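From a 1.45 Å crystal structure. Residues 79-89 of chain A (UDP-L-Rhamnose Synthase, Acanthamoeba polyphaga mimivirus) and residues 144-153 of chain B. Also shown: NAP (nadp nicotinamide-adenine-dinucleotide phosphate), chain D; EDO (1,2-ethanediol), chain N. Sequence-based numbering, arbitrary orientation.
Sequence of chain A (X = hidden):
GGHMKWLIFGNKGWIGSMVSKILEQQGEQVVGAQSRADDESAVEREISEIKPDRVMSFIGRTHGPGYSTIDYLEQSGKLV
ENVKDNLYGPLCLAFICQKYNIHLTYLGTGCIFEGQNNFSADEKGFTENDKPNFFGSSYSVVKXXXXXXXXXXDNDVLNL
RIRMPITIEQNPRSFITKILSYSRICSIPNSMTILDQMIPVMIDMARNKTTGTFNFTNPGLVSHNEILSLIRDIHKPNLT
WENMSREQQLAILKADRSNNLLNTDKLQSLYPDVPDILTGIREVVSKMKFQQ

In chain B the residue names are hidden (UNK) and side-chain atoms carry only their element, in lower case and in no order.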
ATOM      1  N   LEU A  79       6.728   4.420  -7.945  1.00 10.66           N
ATOM      2  CA  LEU A  79       6.046   3.629  -6.872  1.00  9.84           C
ATOM      3  C   LEU A  79       5.196   4.599  -6.054  1.00  9.20           C
ATOM      4  O   LEU A  79       4.070   4.247  -5.658  1.00  8.68           O
ATOM      5  CB  LEU A  79       7.040   2.923  -5.964  1.00 10.43           C
ATOM      6  CG  LEU A  79       6.385   2.111  -4.843  1.00 10.25           C
ATOM      7  CD1 LEU A  79       5.384   1.092  -5.399  1.00 10.76           C
ATOM      8  CD2 LEU A  79       7.456   1.493  -3.973  1.00 10.69           C
ATOM      9  N   VAL A  80       5.743   5.763  -5.695  1.00  9.29           N
ATOM     10  CA  VAL A  80       4.966   6.723  -4.860  1.00  9.02           C
ATOM     11  C   VAL A  80       3.642   7.072  -5.559  1.00 10.03           C
ATOM     12  O   VAL A  80       2.596   7.134  -4.880  1.00  9.04           O
ATOM     13  CB  VAL A  80       5.796   7.961  -4.472  1.00  9.89           C
ATOM     14  CG1 VAL A  80       6.235   8.768  -5.691  1.00 10.73           C
ATOM     15  CG2 VAL A  80       5.054   8.800  -3.431  1.00  9.72           C
ATOM     16  N   GLU A  81       3.628   7.306  -6.872  1.00 10.31           N
ATOM     17  CA  GLU A  81       2.363   7.619  -7.591  1.00 10.52           C
ATOM     18  C   GLU A  81       1.445   6.399  -7.566  1.00  9.13           C
ATOM     19  O   GLU A  81       0.263   6.552  -7.354  1.00  9.49           O
ATOM     20  CB  GLU A  81       2.624   7.999  -9.037  1.00 12.06           C
ATOM     21  CG  GLU A  81       3.507   9.212  -9.170  1.00 13.21           C
ATOM     22  CD  GLU A  81       3.691   9.627 -10.616  1.00 15.50           C
ATOM     23  OE1 GLU A  81       2.926   9.155 -11.482  1.00 17.10           O
ATOM     24  OE2 GLU A  81       4.556  10.492 -10.851  1.00 18.58           O
ATOM     25  N   ASN A  82       2.014   5.213  -7.740  1.00  9.04           N
ATOM     26  CA  ASN A  82       1.274   3.939  -7.723  1.00  8.19           C
ATOM     27  C   ASN A  82       0.546   3.846  -6.375  1.00  8.29           C
ATOM     28  O   ASN A  82      -0.680   3.701  -6.365  1.00  9.46           O
ATOM     29  CB  ASN A  82       2.245   2.789  -7.972  1.00  8.44           C
ATOM     30  CG  ASN A  82       1.557   1.457  -8.199  1.00  9.15           C
ATOM     31  OD1 ASN A  82       0.329   1.376  -8.187  1.00  9.44           O
ATOM     32  ND2 ASN A  82       2.339   0.411  -8.478  1.00  9.08           N
ATOM     33  N   VAL A  83       1.271   3.888  -5.252  1.00  7.82           N
ATOM     34  CA  VAL A  83       0.572   3.649  -3.958  1.00  7.81           C
ATOM     35  C   VAL A  83      -0.386   4.816  -3.705  1.00  8.60           C
ATOM     36  O   VAL A  83      -1.479   4.589  -3.193  1.00  8.68           O
ATOM     37  CB  VAL A  83       1.590   3.455  -2.826  1.00  7.52           C
ATOM     38  CG1 VAL A  83       0.862   3.200  -1.518  1.00  8.35           C
ATOM     39  CG2 VAL A  83       2.480   2.269  -3.162  1.00  7.92           C
ATOM     40  N   LYS A  84       0.015   6.048  -4.034  1.00  8.65           N
ATOM     41  CA  LYS A  84      -0.810   7.246  -3.754  1.00  8.89           C
ATOM     42  C   LYS A  84      -2.181   7.067  -4.437  1.00  8.98           C
ATOM     43  O   LYS A  84      -3.254   7.308  -3.788  1.00  9.49           O
ATOM     44  CB  LYS A  84      -0.135   8.502  -4.311  1.00  9.37           C
ATOM     45  CG  LYS A  84      -0.932   9.783  -4.094  1.00 10.25           C
ATOM     46  CD  LYS A  84      -0.506  10.956  -4.962  1.00 12.25           C
ATOM     47  CE  LYS A  84       0.950  11.291  -4.843  1.00 14.43           C
ATOM     48  NZ  LYS A  84       1.272  12.202  -5.974  1.00 16.49           N
ATOM     49  N   ASP A  85      -2.194   6.790  -5.738  1.00  8.24           N
ATOM     50  CA  ASP A  85      -3.427   6.877  -6.536  1.00  8.55           C
ATOM     51  C   ASP A  85      -4.178   5.560  -6.501  1.00  8.10           C
ATOM     52  O   ASP A  85      -5.394   5.590  -6.697  1.00  8.76           O
ATOM     53  CB  ASP A  85      -3.112   7.368  -7.952  1.00  9.80           C
ATOM     54  CG  ASP A  85      -2.528   8.773  -8.011  1.00 10.01           C
ATOM     55  OD1 ASP A  85      -2.771   9.582  -7.080  1.00 10.24           O
ATOM     56  OD2 ASP A  85      -1.826   9.074  -9.028  1.00 10.63           O
ATOM     57  N   ASN A  86      -3.462   4.427  -6.405  1.00  6.93           N
ATOM     58  CA  ASN A  86      -4.052   3.094  -6.628  1.00  7.67           C
ATOM     59  C   ASN A  86      -4.337   2.397  -5.291  1.00  7.34           C
ATOM     60  O   ASN A  86      -4.984   1.337  -5.359  1.00  9.28           O
ATOM     61  CB  ASN A  86      -3.133   2.212  -7.480  1.00  7.50           C
ATOM     62  CG  ASN A  86      -3.036   2.732  -8.888  1.00  8.10           C
ATOM     63  OD1 ASN A  86      -4.014   3.239  -9.426  1.00  8.47           O
ATOM     64  ND2 ASN A  86      -1.895   2.466  -9.547  1.00  8.38           N
ATOM     65  N   LEU A  87      -3.871   2.954  -4.157  1.00  7.07           N
ATOM     66  CA  LEU A  87      -4.196   2.375  -2.834  1.00  7.44           C
ATOM     67  C   LEU A  87      -4.568   3.492  -1.867  1.00  7.81           C
ATOM     68  O   LEU A  87      -5.684   3.441  -1.276  1.00  7.94           O
ATOM     69  CB  LEU A  87      -3.006   1.551  -2.344  1.00  6.91           C
ATOM     70  CG  LEU A  87      -3.249   0.725  -1.086  1.00  7.19           C
ATOM     71  CD1 LEU A  87      -2.337  -0.487  -1.105  1.00  7.56           C
ATOM     72  CD2 LEU A  87      -3.024   1.562   0.166  1.00  7.52           C
ATOM     73  N   TYR A  88      -3.633   4.392  -1.548  1.00  7.79           N
ATOM     74  CA  TYR A  88      -3.882   5.378  -0.479  1.00  8.84           C
ATOM     75  C   TYR A  88      -5.144   6.206  -0.729  1.00  8.17           C
ATOM     76  O   TYR A  88      -5.996   6.314   0.223  1.00  9.21           O
ATOM     77  CB  TYR A  88      -2.656   6.248  -0.210  1.00  8.63           C
ATOM     78  CG  TYR A  88      -2.833   7.150   0.989  1.00  8.76           C
ATOM     79  CD1 TYR A  88      -2.866   6.621   2.275  1.00  8.91           C
ATOM     80  CD2 TYR A  88      -3.109   8.486   0.839  1.00  8.78           C
ATOM     81  CE1 TYR A  88      -3.078   7.422   3.383  1.00  9.09           C
ATOM     82  CE2 TYR A  88      -3.319   9.307   1.947  1.00  8.82           C
ATOM     83  CZ  TYR A  88      -3.339   8.766   3.224  1.00  9.89           C
ATOM     84  OH  TYR A  88      -3.621   9.557   4.301  1.00 10.27           O
ATOM     85  N   GLY A  89      -5.284   6.868  -1.882  1.00  8.66           N
ATOM     86  CA  GLY A  89      -6.462   7.696  -2.203  1.00  8.49           C
ATOM     87  C   GLY A  89      -7.749   6.898  -2.001  1.00  8.60           C
ATOM     88  O   GLY A  89      -8.660   7.344  -1.289  1.00  8.63           O
TER
ATOM     89  N   UNK B 144       5.886   5.277   4.466  1.00  7.06           N
ATOM     90  CA  UNK B 144       5.239   6.583   4.561  1.00  7.57           C
ATOM     91  C   UNK B 144       3.744   6.437   4.462  1.00  7.40           C
ATOM     92  O   UNK B 144       2.978   7.150   5.210  1.00  8.52           O
ATOM     93  N   UNK B 145       3.270   5.654   3.494  1.00  7.50           N
ATOM     94  CA  UNK B 145       1.821   5.414   3.367  1.00  7.66           C
ATOM     95  C   UNK B 145       1.311   4.653   4.588  1.00  7.50           C
ATOM     96  O   UNK B 145       0.230   4.976   5.045  1.00  8.00           O
ATOM     97  c   UNK B 145       1.806   7.568  -1.144  1.00  8.96           C
ATOM     98  c   UNK B 145       0.682   6.756   0.795  1.00  8.18           C
ATOM     99  c   UNK B 145       0.786   7.681  -0.235  1.00  7.77           C
ATOM    100  c   UNK B 145       2.634   5.636   0.018  1.00  8.29           C
ATOM    101  c   UNK B 145       1.447   4.752   2.058  1.00  8.00           C
ATOM    102  c   UNK B 145       1.594   5.721   0.920  1.00  6.72           C
ATOM    103  c   UNK B 145       2.717   6.550  -1.019  1.00  7.91           C
ATOM    104  N   UNK B 146       2.042   3.697   5.120  1.00  7.97           N
ATOM    105  CA  UNK B 146       1.569   2.979   6.329  1.00  8.40           C
ATOM    106  C   UNK B 146       1.403   4.006   7.459  1.00  8.36           C
ATOM    107  O   UNK B 146       0.369   4.006   8.189  1.00  9.20           O
ATOM    108  c   UNK B 146       2.054   1.064   7.898  1.00  9.43           C
ATOM    109  c   UNK B 146       2.555   1.884   6.722  1.00  8.86           C
ATOM    110  o   UNK B 146       2.699   1.043   5.581  1.00  9.29           O
ATOM    111  N   UNK B 147       2.384   4.895   7.604  1.00  8.14           N
ATOM    112  CA  UNK B 147       2.326   5.938   8.643  1.00  9.52           C
ATOM    113  C   UNK B 147       1.062   6.779   8.489  1.00  8.53           C
ATOM    114  O   UNK B 147       0.367   7.046   9.510  1.00  9.42           O
ATOM    115  c   UNK B 147       3.548   6.833   8.584  1.00  8.59           C
ATOM    116  o   UNK B 147       4.155   7.405  10.806  1.00  9.24           O
ATOM    117  c   UNK B 147       3.616   7.809   9.739  1.00  8.72           C
ATOM    118  o   UNK B 147       3.176   8.976   9.560  1.00  9.11           O
ATOM    119  N   UNK B 148       0.763   7.238   7.275  1.00  8.28           N
ATOM    120  CA  UNK B 148      -0.447   8.063   7.023  1.00 10.08           C
ATOM    121  C   UNK B 148      -1.669   7.224   7.394  1.00  9.15           C
ATOM    122  O   UNK B 148      -2.575   7.747   8.066  1.00  9.18           O
ATOM    123  n   UNK B 148      -1.749  12.327   2.601  1.00 12.68           N
ATOM    124  c   UNK B 148       0.658   9.872   3.845  1.00 11.34           C
ATOM    125  c   UNK B 148       0.753   9.399   5.265  1.00 10.69           C
ATOM    126  c   UNK B 148      -0.451   8.530   5.579  1.00 10.53           C
ATOM    127  n   UNK B 148      -0.078  11.250   1.469  1.00 11.52           N
ATOM    128  c   UNK B 148      -0.749  11.460   2.589  1.00 11.96           C
ATOM    129  n   UNK B 148      -0.404  10.834   3.721  1.00 10.91           N
ATOM    130  N   UNK B 149      -1.694   5.955   7.001  1.00  8.73           N
ATOM    131  CA  UNK B 149      -2.891   5.097   7.226  1.00  8.89           C
ATOM    132  C   UNK B 149      -3.113   4.901   8.727  1.00  9.80           C
ATOM    133  O   UNK B 149      -4.266   4.893   9.185  1.00  8.96           O
ATOM    134  c   UNK B 149      -2.389   2.685   4.180  1.00  8.43           C
ATOM    135  c   UNK B 149      -4.381   4.130   4.554  1.00 10.58           C
ATOM    136  c   UNK B 149      -2.932   3.911   4.921  1.00  9.28           C
ATOM    137  c   UNK B 149      -2.738   3.774   6.439  1.00  8.74           C
ATOM    138  N   UNK B 150      -2.035   4.890   9.503  1.00  9.53           N
ATOM    139  CA  UNK B 150      -2.129   4.645  10.968  1.00 10.96           C
ATOM    140  C   UNK B 150      -2.824   5.845  11.621  1.00 10.26           C
ATOM    141  O   UNK B 150      -3.439   5.649  12.711  1.00 11.03           O
ATOM    142  s   UNK B 150      -1.287   1.652  11.832  1.00 13.07           S
ATOM    143  c   UNK B 150      -0.417   0.231  11.185  1.00 12.87           C
ATOM    144  c   UNK B 150      -0.774   4.357  11.608  1.00 11.70           C
ATOM    145  c   UNK B 150      -0.217   3.011  11.252  1.00 11.86           C
ATOM    146  N   UNK B 151      -2.814   7.012  10.979  1.00  9.80           N
ATOM    147  CA  UNK B 151      -3.480   8.230  11.507  1.00 11.20           C
ATOM    148  C   UNK B 151      -5.013   8.046  11.469  1.00 11.92           C
ATOM    149  O   UNK B 151      -5.744   8.833  12.146  1.00 13.19           O
ATOM    150  c   UNK B 151      -1.635   9.986  11.227  1.00 13.66           C
ATOM    151  n   UNK B 151       0.151  11.099  11.954  1.00 13.47           N
ATOM    152  c   UNK B 151       0.592   9.960  11.328  1.00 12.93           C
ATOM    153  c   UNK B 151      -2.998   9.498  10.803  1.00 11.59           C
ATOM    154  n   UNK B 151      -0.458   9.301  10.872  1.00 11.40           N
ATOM    155  c   UNK B 151      -1.235  11.109  11.880  1.00 14.12           C
ATOM    156  N   UNK B 152      -5.549   7.109  10.678  1.00 12.20           N
ATOM    157  CA  UNK B 152      -7.011   6.836  10.693  1.00 11.70           C
ATOM    158  C   UNK B 152      -7.388   5.975  11.896  1.00 12.11           C
ATOM    159  O   UNK B 152      -8.609   5.737  12.087  1.00 14.00           O
ATOM    160  c   UNK B 152      -7.505   6.169   9.398  1.00 10.76           C
ATOM    161  c   UNK B 152      -6.463   6.899   7.245  1.00 11.66           C
ATOM    162  c   UNK B 152      -8.485   7.963   7.945  1.00 12.06           C
ATOM    163  c   UNK B 152      -7.474   7.050   8.188  1.00 11.30           C
ATOM    164  c   UNK B 152      -8.432   8.799   6.848  1.00 12.36           C
ATOM    165  c   UNK B 152      -7.405   8.665   5.940  1.00 12.49           C
ATOM    166  c   UNK B 152      -6.426   7.719   6.135  1.00 13.36           C
ATOM    167  N   UNK B 153      -6.404   5.542  12.695  1.00 11.16           N
ATOM    168  CA  UNK B 153      -6.608   4.711  13.911  1.00 11.58           C
ATOM    169  C   UNK B 153      -6.051   5.468  15.129  1.00 10.97           C
ATOM    170  O   UNK B 153      -5.537   4.853  16.008  1.00 14.53           O
ATOM    171  c   UNK B 153      -7.980   0.843  11.768  1.00 12.25           C
ATOM    172  c   UNK B 153      -5.937   3.356  13.714  1.00 11.05           C
ATOM    173  c   UNK B 153      -6.491   2.526  12.586  1.00 11.92           C
ATOM    174  c   UNK B 153      -7.468   1.587  12.814  1.00 12.11           C
ATOM    175  c   UNK B 153      -6.450   1.864  10.261  1.00 11.70           C
ATOM    176  c   UNK B 153      -7.440   0.953  10.493  1.00 12.91           C
ATOM    177  c   UNK B 153      -5.945   2.610  11.317  1.00 12.30           C
TER
HETATM  178  PA  NAP D 302      -8.140   7.733 -16.489  1.00 15.50           P
HETATM  179  O1A NAP D 302      -8.776   8.258 -17.755  1.00 16.57           O
HETATM  180  O2A NAP D 302      -6.665   7.900 -16.299  1.00 18.01           O
HETATM  181  O5B NAP D 302      -8.968   8.453 -15.347  1.00 14.51           O
HETATM  182  C5B NAP D 302      -8.474   8.488 -14.008  1.00 14.48           C
HETATM  183  C4B NAP D 302      -8.837   9.754 -13.247  1.00 14.67           C
HETATM  184  O4B NAP D 302      -8.467   9.660 -11.879  1.00 15.00           O
HETATM  185  C3B NAP D 302      -8.098  10.931 -13.869  1.00 15.63           C
HETATM  186  O3B NAP D 302      -9.142  11.912 -14.072  1.00 15.53           O
HETATM  187  C2B NAP D 302      -7.127  11.330 -12.765  1.00 14.92           C
HETATM  188  O2B NAP D 302      -7.059  12.722 -12.705  1.00 17.56           O
HETATM  189  C1B NAP D 302      -7.797  10.840 -11.482  1.00 13.56           C
HETATM  190  N9A NAP D 302      -6.972  10.612 -10.312  1.00 12.99           N
HETATM  191  C8A NAP D 302      -5.936   9.792 -10.207  1.00 10.96           C
HETATM  192  N7A NAP D 302      -5.448   9.806  -8.965  1.00 10.32           N
HETATM  193  C5A NAP D 302      -6.190  10.671  -8.261  1.00 10.79           C
HETATM  194  C6A NAP D 302      -6.152  11.142  -6.931  1.00 10.93           C
HETATM  195  N6A NAP D 302      -5.229  10.682  -6.117  1.00  9.79           N
HETATM  196  N1A NAP D 302      -7.097  12.081  -6.579  1.00  9.96           N
HETATM  197  C2A NAP D 302      -8.017  12.488  -7.464  1.00 11.74           C
HETATM  198  N3A NAP D 302      -8.121  12.110  -8.748  1.00 11.74           N
HETATM  199  C4A NAP D 302      -7.211  11.181  -9.149  1.00 10.91           C
HETATM  200  O3  NAP D 302      -8.399   6.173 -16.182  1.00 16.90           O
HETATM  201  PN  NAP D 302      -9.792   5.355 -16.357  1.00 15.32           P
HETATM  202  O1N NAP D 302      -9.346   4.266 -17.318  1.00 17.55           O
HETATM  203  O2N NAP D 302     -11.014   6.164 -16.479  1.00 16.32           O
HETATM  204  O5D NAP D 302      -9.812   4.587 -14.972  1.00 20.82           O
HETATM  205  C5D NAP D 302     -10.467   4.898 -13.750  1.00 25.98           C
HETATM  206  C4D NAP D 302      -9.775   4.076 -12.622  1.00 22.82           C
HETATM  207  O4D NAP D 302     -10.741   3.256 -12.045  1.00 29.74           O
HETATM  208  C3D NAP D 302      -8.744   3.158 -13.244  1.00 24.84           C
HETATM  209  O3D NAP D 302      -7.874   2.515 -12.239  1.00 32.04           O
HETATM  210  C2D NAP D 302      -9.813   2.308 -13.970  1.00 24.44           C
HETATM  211  O2D NAP D 302      -9.448   1.022 -14.492  1.00 22.24           O
HETATM  212  C1D NAP D 302     -10.882   2.134 -12.924  1.00 23.23           C
HETATM  213  P2B NAP D 302      -5.680  13.486 -12.887  1.00 20.22           P
HETATM  214  O1X NAP D 302      -5.339  13.529 -14.314  1.00 23.70           O
HETATM  215  O2X NAP D 302      -6.183  14.860 -12.406  1.00 22.85           O
HETATM  216  O3X NAP D 302      -4.541  12.916 -12.035  1.00 18.78           O
HETATM  217  C1  EDO N 304       3.773   8.530   1.788  1.00 18.08           C
HETATM  218  O1  EDO N 304       4.950   7.997   1.334  1.00 14.84           O
HETATM  219  C2  EDO N 304       3.252   9.367   0.727  1.00 21.17           C
HETATM  220  O2  EDO N 304       2.628  10.487   1.015  1.00 15.55           O
HETATM  221  O   HOH W   1      -3.997  10.037   7.200  1.00 15.08           O

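Position 144 has no side-chain atoms. The bound ethanediol lies close by, its C1 3.4 Å from the backbone C of 144, and a CB modelled here would clash with the ethanediol O1. The residue is glycine, G144(B).

Position 145 has seven carbons, one followed by a ring of six, with no heteroatom. The ring sits among V80(A), V83(A), K84(A) and Y88(A). This is phenylalanine, F145(B). CG1 of V83(A) lies over one ring face, 3.4 Å from CD2 of F145(B). CB of Y88(A) is 3.5 Å from CD1 of F145(B), and CA of K84(A) is 3.7 Å from CZ of F145(B). The ethanediol lies over the opposite face.

Position 146 has one carbon carrying an oxygen and a carbon. Its CB points away from chain A and it touches nothing there. This branched hydroxyl side chain is threonine, T146(B). Its OG1 is hydrogen-bonded elsewhere in the structure.

Position 147 has two carbons, the second carrying two oxygens. It is out of reach of the chain A helix. A carboxylate on so short a stem is aspartate, D147(B).

Position 148 has three carbons, a nitrogen, then a carbon carrying two more nitrogens. The planar end group lies against the ring of Y88(A). This is arginine, R148(B). CZ of R148(B) is 3.4 Å from CE2 of Y88(A), and CD of R148(B) lies over one face of the tyrosine ring. NH1 of R148(B) donates a hydrogen bond to O2 of the ethanediol at 2.8 Å.

Position 149 has four carbons, forked at the second. Its CB points sideways, but the end comes nearer to chain A and touches L87(A) and Y88(A). The fork gives leucine, L149(B). CD2 of L149(B) is 3.7 Å from CD1 of Y88(A), and CD1 of L149(B) is 4.2 Å from CD2 of L87(A).

Position 150 has two carbons, a sulfur and a carbon, unbranched. It makes no contact with chain A. The thioether is methionine, M150(B).

Position 151 has one carbon and a five-membered ring of three carbons and two nitrogens. It does not touch chain A. This is histidine, H151(B). Its ND1 donates to the backbone O of D147(B) at 2.8 Å.

Position 152 has one carbon and a six-carbon ring. Its CA-to-CB bond points toward chain A, and the ring reaches the hydroxyl of Y88(A). It is phenylalanine, F152(B). Its CE2 is 3.8 Å from OH of Y88(A).

Position 153 has the same carbon-and-ring pattern but is out of reach of chain A. It is phenylalanine, F153(B).

The contact is mainly apolar packing. F145(B) is a knob in a hole on the chain A helix, and Y88(A) lies against F145(B), R148(B), L149(B) and F152(B). The axes of helix 79-89 and helix 144-150 approach to 11.1 Å, leaving room for side chains such as F145(B). No direct hydrogen bond crosses between the stretches. One water bridges them, donating to OH of Y88(A) at 3.0 Å and to the backbone O of R148(B) at 2.8 Å.

Chain B (144-153) GFTDRLMHFF
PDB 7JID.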